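Local coordinates for protein similarities with probable monooxygenase (PDB 4HB9) that binds FAD and is probably a flavin-dependent monooxygenase of the aromatic-ring hydroxylase type, at residues L107-S110 with R111-K115; C58-A61 with E62-L65. One frame throughout, in Å; residues are numbered along the deposited sequence.

Contact 1: residues L107-S110 with R111-K115; sequences LSIS and RTELK. With FAD (flavin-adenine dinucleotide), chain B; EDO (1,2-ethanediol), chain L.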
loop_
_atom_site.group_PDB
_atom_site.type_symbol
_atom_site.label_atom_id
_atom_site.label_comp_id
_atom_site.label_asym_id
_atom_site.label_seq_id
_atom_site.Cartn_x
_atom_site.Cartn_y
_atom_site.Cartn_z
ATOM N N LEU A 107 -3.041 12.422 6.420
ATOM C CA LEU A 107 -4.458 12.154 6.317
ATOM C C LEU A 107 -4.711 10.662 6.457
ATOM O O LEU A 107 -4.091 9.850 5.776
ATOM C CB LEU A 107 -4.983 12.670 4.987
ATOM C CG LEU A 107 -4.918 14.196 4.896
ATOM C CD1 LEU A 107 -5.069 14.664 3.458
ATOM C CD2 LEU A 107 -5.996 14.798 5.767
ATOM N N SER A 108 -5.645 10.316 7.316
ATOM C CA SER A 108 -5.927 8.942 7.645
ATOM C C SER A 108 -7.289 8.576 7.077
ATOM O O SER A 108 -8.247 9.305 7.248
ATOM C CB SER A 108 -5.865 8.758 9.169
ATOM O OG SER A 108 -6.255 7.453 9.536
ATOM N N ILE A 109 -7.350 7.477 6.335
ATOM C CA ILE A 109 -8.598 7.007 5.737
ATOM C C ILE A 109 -8.594 5.474 5.715
ATOM O O ILE A 109 -7.532 4.854 5.766
ATOM C CB ILE A 109 -8.779 7.618 4.327
ATOM C CG1 ILE A 109 -10.190 7.343 3.773
ATOM C CG2 ILE A 109 -7.628 7.179 3.430
ATOM C CD1 ILE A 109 -10.553 8.126 2.515
ATOM N N SER A 110 -9.768 4.842 5.675
ATOM C CA SER A 110 -9.789 3.398 5.547
ATOM C C SER A 110 -9.446 3.057 4.107
ATOM O O SER A 110 -9.730 3.833 3.196
ATOM C CB SER A 110 -11.152 2.795 5.915
ATOM O OG SER A 110 -12.154 3.231 5.019
ATOM N N ARG A 111 -8.826 1.902 3.907
ATOM C CA ARG A 111 -8.626 1.407 2.541
ATOM C C ARG A 111 -9.948 1.258 1.809
ATOM O O ARG A 111 -10.057 1.642 0.632
ATOM C CB ARG A 111 -7.851 0.103 2.500
ATOM C CG ARG A 111 -7.671 -0.348 1.054
ATOM C CD ARG A 111 -6.716 -1.498 0.857
ATOM N NE ARG A 111 -6.592 -1.797 -0.573
ATOM C CZ ARG A 111 -5.509 -1.561 -1.325
ATOM N NH1 ARG A 111 -4.419 -1.037 -0.803
ATOM N NH2 ARG A 111 -5.539 -1.841 -2.624
ATOM N N THR A 112 -10.973 0.752 2.488
ATOM C CA THR A 112 -12.274 0.556 1.820
ATOM C C THR A 112 -12.873 1.887 1.320
ATOM O O THR A 112 -13.288 1.978 0.175
ATOM C CB THR A 112 -13.296 -0.250 2.647
ATOM O OG1 THR A 112 -14.518 -0.373 1.900
ATOM C CG2 THR A 112 -13.613 0.424 3.972
ATOM N N GLU A 113 -12.856 2.938 2.135
ATOM C CA GLU A 113 -13.358 4.231 1.673
ATOM C C GLU A 113 -12.538 4.815 0.538
ATOM O O GLU A 113 -13.094 5.389 -0.377
ATOM C CB GLU A 113 -13.415 5.263 2.808
ATOM C CG GLU A 113 -14.496 5.017 3.870
ATOM C CD GLU A 113 -14.186 5.822 5.138
ATOM O OE1 GLU A 113 -13.117 5.576 5.759
ATOM O OE2 GLU A 113 -14.928 6.791 5.426
ATOM N N LEU A 114 -11.218 4.730 0.648
ATOM C CA LEU A 114 -10.345 5.255 -0.364
ATOM C C LEU A 114 -10.633 4.571 -1.695
ATOM O O LEU A 114 -10.757 5.263 -2.735
ATOM C CB LEU A 114 -8.884 5.110 0.027
ATOM C CG LEU A 114 -7.853 5.645 -0.957
ATOM C CD1 LEU A 114 -8.053 7.118 -1.234
ATOM C CD2 LEU A 114 -6.464 5.382 -0.425
ATOM N N LYS A 115 -10.795 3.249 -1.674
ATOM C CA LYS A 115 -11.113 2.514 -2.931
ATOM C C LYS A 115 -12.469 2.910 -3.530
ATOM O O LYS A 115 -12.598 3.073 -4.741
ATOM C CB LYS A 115 -11.053 1.003 -2.747
ATOM C CG LYS A 115 -9.639 0.431 -2.653
ATOM C CD LYS A 115 -8.726 0.760 -3.841
ATOM C CE LYS A 115 -9.281 0.350 -5.216
ATOM N NZ LYS A 115 -9.713 -1.073 -5.232
HETATM P PA FAD B . -2.851 -2.626 -5.277
HETATM O O1A FAD B . -3.531 -1.444 -4.638
HETATM O O2A FAD B . -2.517 -3.904 -4.586
HETATM O O5B FAD B . -3.644 -2.977 -6.622
HETATM C C5B FAD B . -3.275 -4.057 -7.459
HETATM C C4B FAD B . -4.529 -4.397 -8.240
HETATM O O4B FAD B . -4.173 -5.277 -9.321
HETATM C C3B FAD B . -5.608 -5.102 -7.395
HETATM O O3B FAD B . -6.903 -4.545 -7.625
HETATM C C2B FAD B . -5.509 -6.533 -7.883
HETATM O O2B FAD B . -6.699 -7.293 -7.780
HETATM C C1B FAD B . -5.122 -6.320 -9.353
HETATM N N9A FAD B . -4.478 -7.454 -10.020
HETATM C C8A FAD B . -3.459 -8.223 -9.552
HETATM N N7A FAD B . -3.072 -9.140 -10.485
HETATM C C5A FAD B . -3.871 -8.946 -11.556
HETATM C C6A FAD B . -3.993 -9.594 -12.877
HETATM N N6A FAD B . -3.165 -10.631 -13.139
HETATM N N1A FAD B . -4.940 -9.146 -13.726
HETATM C C2A FAD B . -5.732 -8.096 -13.410
HETATM N N3A FAD B . -5.681 -7.450 -12.228
HETATM C C4A FAD B . -4.771 -7.833 -11.272
HETATM N N1 FAD B . 0.558 2.538 2.094
HETATM C C2 FAD B . 0.693 3.829 2.474
HETATM O O2 FAD B . 1.192 4.705 1.685
HETATM N N3 FAD B . 0.291 4.217 3.699
HETATM C C4 FAD B . -0.203 3.398 4.633
HETATM O O4 FAD B . -0.546 3.847 5.759
HETATM C C4X FAD B . -0.339 1.975 4.309
HETATM N N5 FAD B . -0.847 1.069 5.194
HETATM C C5X FAD B . -0.941 -0.233 4.842
HETATM C C6 FAD B . -1.433 -1.173 5.740
HETATM C C7 FAD B . -1.548 -2.522 5.396
HETATM C C7M FAD B . -2.086 -3.546 6.377
HETATM C C8 FAD B . -1.128 -2.967 4.057
HETATM C C8M FAD B . -1.250 -4.419 3.649
HETATM C C9 FAD B . -0.634 -2.031 3.152
HETATM C C9A FAD B . -0.521 -0.680 3.479
HETATM N N10 FAD B . -0.016 0.263 2.557
HETATM C C10 FAD B . 0.095 1.594 2.942
HETATM C "C1'" FAD B . 0.463 -0.121 1.213
HETATM C "C2'" FAD B . -0.593 0.057 0.125
HETATM O "O2'" FAD B . -1.819 -0.548 0.498
HETATM C "C3'" FAD B . -0.085 -0.581 -1.166
HETATM O "O3'" FAD B . 1.287 -0.232 -1.339
HETATM C "C4'" FAD B . -0.879 -0.075 -2.362
HETATM O "O4'" FAD B . -2.105 -0.782 -2.396
HETATM C "C5'" FAD B . -0.155 -0.292 -3.673
HETATM O "O5'" FAD B . -0.988 0.213 -4.696
HETATM P P FAD B . -0.996 -0.570 -6.103
HETATM O O1P FAD B . -2.042 0.152 -6.920
HETATM O O2P FAD B . 0.420 -0.691 -6.601
HETATM O O3P FAD B . -1.446 -2.087 -5.838
HETATM C C1 EDO L . -11.209 -4.223 -6.237
HETATM O O1 EDO L . -10.825 -3.450 -7.376
HETATM C C2 EDO L . -10.359 -5.474 -6.227
HETATM O O2 EDO L . -8.990 -5.148 -5.952
#
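Ser110 OG sits between two groups of Glu113: it donates to the carboxylate oxygen OE1 of Glu113, 2.6 Å away, and accepts from the backbone N of Glu113 at 3.0 Å. With chi1 at 64°, the hydroxyl lies between its own backbone N and carbonyl carbon, from where it reaches the first turn of the helix. OE1 receives it on the anti lone pair, away from OE2, and also takes a weak, long bond from Ser110 N. Serine at the N-cap and glutamate three residues on thus close a capping box, exactly where strand 106-110 turns into helix 111-119 at nearly a right angle (89° between the short axes). The first helical bond follows, Leu114 N to Ser110 O at 3.1 Å. Next to the cap, Ile109 brings CD1 to 3.9 Å from Leu114 N, while its CG2 meets Leu114 CB at 4.2 Å.

From the helix start Arg111, extended from CG to NE, runs out to the cofactor. Its NH1 donates almost straight (173°) to FAD O4' at 2.8 Å, and NH2 donates to the phosphate oxygen O1A of FAD at 2.9 Å, with O1A in the guanidinium plane. Two separate bonds, to ribityl chain and diphosphate, should fix the rotation of the guanidinium; its positive charge probably offsets some of the phosphate charge, and the capped turn sets where that arm begins.

Contact 2: residues C58-A61 with E62-L65; sequences CLPA and ENWL
Glu62 adds little across the turn: its CB stays close to the Ala61 carbonyl that precedes it in the chain, while the carboxylate reaches away, where OE1 has a long, weak ion pair with Lys120.

Asn63 comes next and carries most of the side-chain packing. Its CB lies against Leu59, 3.9 Å from the methyl CD2, and the two side chains meet at about a right angle. Its amide, by contrast, leans across the proline ring of Pro60: OD1 stands 3.5 Å from Pro60 CG, with CB and CD of the same ring at similar range. A chi1 of -55° keeps CG beside its own backbone N, and the turn of the amide then brings OD1 to the ring. The other end of the amide, ND2, is spent elsewhere, on the carbonyl oxygens of Ile117 and Lys120.

At Trp64 the backbone does the work. Its N donates to Pro60 O at 3.0 Å, and Leu59 CD1 touches the same N from 4.0 Å. The indole itself turns off toward helix 49-58 and the ring of Phe67.

Leu65 N then bonds Ala61 O at 2.9 Å, with its CG 3.5 Å from that oxygen.

Pro60 holds the N-cap position of helix 61-70, and these two successive i to i+4 bonds start the helix through main-chain carbonyls. Asn63 divides its chemistry: CB against Leu59, OD1 at the proline ring, and ND2 tying the new helix to the end of helix 111-119.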
loop_
_atom_site.group_PDB
_atom_site.type_symbol
_atom_site.label_atom_id
_atom_site.label_comp_id
_atom_site.label_asym_id
_atom_site.label_seq_id
_atom_site.Cartn_x
_atom_site.Cartn_y
_atom_site.Cartn_z
ATOM N N CYS A 58 -5.358 14.583 -9.730
ATOM C CA CYS A 58 -5.925 13.605 -10.663
ATOM C C CYS A 58 -7.430 13.417 -10.568
ATOM O O CYS A 58 -8.089 13.146 -11.582
ATOM C CB CYS A 58 -5.283 12.236 -10.475
ATOM S SG CYS A 58 -3.559 12.206 -11.003
ATOM N N LEU A 59 -7.956 13.485 -9.347
ATOM C CA LEU A 59 -9.346 13.144 -9.094
ATOM C C LEU A 59 -10.287 14.266 -9.565
ATOM O O LEU A 59 -9.958 15.445 -9.392
ATOM C CB LEU A 59 -9.581 12.914 -7.605
ATOM C CG LEU A 59 -9.128 11.628 -6.901
ATOM C CD1 LEU A 59 -9.493 11.703 -5.416
ATOM C CD2 LEU A 59 -9.716 10.383 -7.490
ATOM N N PRO A 60 -11.457 13.900 -10.114
ATOM C CA PRO A 60 -12.506 14.915 -10.298
ATOM C C PRO A 60 -12.830 15.574 -8.973
ATOM O O PRO A 60 -12.646 14.960 -7.920
ATOM C CB PRO A 60 -13.709 14.126 -10.784
ATOM C CG PRO A 60 -13.163 12.840 -11.288
ATOM C CD PRO A 60 -11.936 12.556 -10.476
ATOM N N ALA A 61 -13.294 16.812 -9.023
ATOM C CA ALA A 61 -13.541 17.560 -7.807
ATOM C C ALA A 61 -14.510 16.827 -6.877
ATOM O O ALA A 61 -14.332 16.870 -5.671
ATOM C CB ALA A 61 -14.063 18.948 -8.144
ATOM N N GLU A 62 -15.512 16.137 -7.409
ATOM C CA GLU A 62 -16.473 15.490 -6.507
ATOM C C GLU A 62 -15.801 14.352 -5.705
ATOM O O GLU A 62 -16.066 14.176 -4.506
ATOM C CB GLU A 62 -17.755 15.054 -7.205
ATOM C CG GLU A 62 -17.653 13.910 -8.191
ATOM C CD GLU A 62 -19.026 13.432 -8.678
ATOM O OE1 GLU A 62 -20.008 13.434 -7.881
ATOM O OE2 GLU A 62 -19.110 13.017 -9.853
ATOM N N ASN A 63 -14.899 13.619 -6.353
ATOM C CA ASN A 63 -14.126 12.574 -5.649
ATOM C C ASN A 63 -13.193 13.197 -4.608
ATOM O O ASN A 63 -13.088 12.693 -3.476
ATOM C CB ASN A 63 -13.286 11.726 -6.612
ATOM C CG ASN A 63 -14.099 11.089 -7.717
ATOM O OD1 ASN A 63 -14.832 11.771 -8.428
ATOM N ND2 ASN A 63 -13.959 9.790 -7.883
ATOM N N TRP A 64 -12.535 14.291 -4.969
ATOM C CA TRP A 64 -11.621 14.953 -4.045
ATOM C C TRP A 64 -12.380 15.429 -2.795
ATOM O O TRP A 64 -11.963 15.185 -1.659
ATOM C CB TRP A 64 -10.895 16.120 -4.728
ATOM C CG TRP A 64 -10.139 16.959 -3.777
ATOM C CD1 TRP A 64 -10.411 18.244 -3.414
ATOM C CD2 TRP A 64 -9.008 16.564 -3.021
ATOM N NE1 TRP A 64 -9.507 18.675 -2.489
ATOM C CE2 TRP A 64 -8.643 17.656 -2.213
ATOM C CE3 TRP A 64 -8.258 15.397 -2.947
ATOM C CZ2 TRP A 64 -7.552 17.612 -1.374
ATOM C CZ3 TRP A 64 -7.201 15.348 -2.094
ATOM C CH2 TRP A 64 -6.854 16.444 -1.320
ATOM N N LEU A 65 -13.539 16.041 -2.992
ATOM C CA LEU A 65 -14.324 16.477 -1.821
ATOM C C LEU A 65 -14.744 15.296 -0.943
ATOM O O LEU A 65 -14.758 15.416 0.296
ATOM C CB LEU A 65 -15.554 17.285 -2.235
ATOM C CG LEU A 65 -15.325 18.668 -2.836
ATOM C CD1 LEU A 65 -16.666 19.342 -3.076
ATOM C CD2 LEU A 65 -14.449 19.559 -1.985
#

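Overall arrangement
Both contacts are helix starts on the same side of the chain's centre, their centres about 14 Å apart, the contacts themselves not touching. Contact 1 is the buried one, at the exit of the middle strand of the three-stranded antiparallel sheet, beside the FAD; contact 2 is partly buried, farther out, in the short turn between helices 49-58 and 61-70. Their elements still meet: Ile109 and Glu113 touch Ala70 at the far end of helix 61-70, and Asn63 bonds main-chain oxygens in the last turn of helix 111-119 and just beyond it. The chemistry differs accordingly. The inner start has a side-chain capping box and an arginine on the cofactor, while the outer one relies on backbone bonds and packing around a proline.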